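Side-chain contact in Methylcobalamin\: coenzyme M methyltransferase (Methanosarcina mazei, PDB 4AY7), which probably transfers the methyl group of a methylated corrinoid to coenzyme M in methanogenesis, using a zinc ion: residues T243-C248 with S256-C261. Residues are numbered along the deposited sequence; the frame is centred on the assembly and turned at random.
Sequences TVLHIC and SDMADC. With ZN (zinc ion), chain C.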
# COMPACT_ATOMS: atom_id res chain seq x y z
N THR A 243 1.49 7.05 8.28
CA THR A 243 1.15 5.75 7.71
C THR A 243 -0.27 5.72 7.11
O THR A 243 -1.16 6.50 7.51
CB THR A 243 1.26 4.63 8.74
OG1 THR A 243 0.38 4.93 9.79
CG2 THR A 243 2.68 4.47 9.34
N VAL A 244 -0.48 4.75 6.23
CA VAL A 244 -1.73 4.50 5.54
C VAL A 244 -2.00 3.00 5.53
O VAL A 244 -1.10 2.19 5.25
CB VAL A 244 -1.69 5.06 4.08
CG1 VAL A 244 -2.95 4.74 3.30
CG2 VAL A 244 -1.56 6.58 4.07
N LEU A 245 -3.23 2.60 5.81
CA LEU A 245 -3.64 1.22 5.82
C LEU A 245 -4.59 0.98 4.64
O LEU A 245 -5.64 1.62 4.55
CB LEU A 245 -4.35 0.89 7.12
CG LEU A 245 -5.06 -0.42 7.18
CD1 LEU A 245 -3.96 -1.50 7.15
CD2 LEU A 245 -5.80 -0.55 8.49
N HIS A 246 -4.23 0.03 3.80
CA HIS A 246 -5.06 -0.37 2.69
C HIS A 246 -5.55 -1.78 2.88
O HIS A 246 -4.68 -2.70 2.96
CB HIS A 246 -4.30 -0.20 1.41
CG HIS A 246 -5.05 -0.76 0.23
ND1 HIS A 246 -5.93 -0.05 -0.45
CD2 HIS A 246 -5.08 -2.04 -0.32
CE1 HIS A 246 -6.55 -0.81 -1.37
NE2 HIS A 246 -5.99 -2.00 -1.34
N ILE A 247 -6.85 -2.02 2.92
CA ILE A 247 -7.35 -3.40 3.07
C ILE A 247 -8.35 -3.56 1.96
O ILE A 247 -9.30 -2.77 1.84
CB ILE A 247 -8.00 -3.72 4.44
CG1 ILE A 247 -6.97 -3.67 5.57
CG2 ILE A 247 -8.67 -5.12 4.47
CD1 ILE A 247 -7.57 -3.96 6.97
N CYS A 248 -8.04 -4.50 1.07
CA CYS A 248 -8.81 -4.67 -0.16
C CYS A 248 -10.15 -5.26 0.26
O CYS A 248 -10.25 -5.93 1.28
CB CYS A 248 -8.18 -5.76 -1.08
SG CYS A 248 -6.40 -5.72 -1.27
N SER A 256 -14.98 0.95 10.61
CA SER A 256 -14.91 1.74 11.85
C SER A 256 -13.77 1.26 12.78
O SER A 256 -13.04 2.06 13.33
CB SER A 256 -16.28 1.74 12.59
OG SER A 256 -16.24 2.61 13.70
N ASP A 257 -13.49 -0.04 12.76
CA ASP A 257 -12.38 -0.65 13.52
C ASP A 257 -11.05 -0.27 12.88
O ASP A 257 -10.12 0.03 13.61
CB ASP A 257 -12.53 -2.15 13.58
CG ASP A 257 -13.81 -2.58 14.25
OD1 ASP A 257 -13.93 -2.25 15.43
OD2 ASP A 257 -14.69 -3.23 13.60
N MET A 258 -10.97 -0.24 11.55
CA MET A 258 -9.78 0.26 10.89
C MET A 258 -9.43 1.67 11.32
O MET A 258 -8.27 2.02 11.45
CB MET A 258 -9.99 0.23 9.37
CG MET A 258 -10.03 -1.21 8.77
SD MET A 258 -10.56 -1.28 7.05
CE MET A 258 -9.28 -0.26 6.31
N ALA A 259 -10.49 2.51 11.50
CA ALA A 259 -10.31 3.89 11.84
C ALA A 259 -9.78 4.07 13.24
O ALA A 259 -9.26 5.13 13.54
CB ALA A 259 -11.62 4.70 11.63
N ASP A 260 -9.91 3.05 14.08
CA ASP A 260 -9.30 3.03 15.43
C ASP A 260 -7.85 2.47 15.48
O ASP A 260 -7.32 2.33 16.60
CB ASP A 260 -10.17 2.15 16.35
CG ASP A 260 -11.51 2.73 16.69
OD1 ASP A 260 -11.68 3.97 16.74
OD2 ASP A 260 -12.46 1.94 16.92
N CYS A 261 -7.19 2.17 14.34
CA CYS A 261 -5.89 1.47 14.39
C CYS A 261 -4.71 2.43 14.43
O CYS A 261 -3.57 1.98 14.52
CB CYS A 261 -5.70 0.49 13.26
SG CYS A 261 -6.81 -0.94 13.24
ZN ZN C . -6.88 -3.70 -2.49
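Met258, on the helix that follows strand 242-246, lays its terminal methyl over the touching ends of Leu245 and Ile247 and carries this contact. Just before it, Asp257 pairs with Arg225 of helix 221-238. Met258 itself points at the strand: CG stands anti to its carbonyl carbon (chi1 -70°), the chain runs extended through chi2, and a bend at chi3 (60°) turns the methyl onto the two strand side chains. CE packs against CD2 of Leu245 at 4.1 Å, the two side chains crossing at about a right angle. The thioether crosses the end of Ile247 at a slant, with SD 4.0 Å from CD1, while the Met258 methyl also meets Ile247 CB, 4.1 Å from CE. All of this is apolar and buried, and Leu266 of the next strand touches both Met258 and Leu245. Cutting back to an alanine here removes the sulfur and methyl, which is likely to leave a gap between the helix and the Leu245-Ile247 pair. Farther along, Asp260 forms salt bridges with Arg285 and Lys229; Cys261 also points toward the strand, but its SG stays 4.9 Å from Leu245 CD2, and its side chain touches Leu232. His246, between Leu245 and Ile247 in sequence, points away from the helix: its NE2 binds zinc at 2.2 Å, its ND1 is hydrogen-bonded to Ser267, and Cys248 SG (2.4 Å from the zinc) and Cys325 are further ligands. This is strand-to-helix packing within a beta-alpha-beta unit of a TIM barrel, with helix-facing residues outside and the zinc site at the strand's C-terminal end.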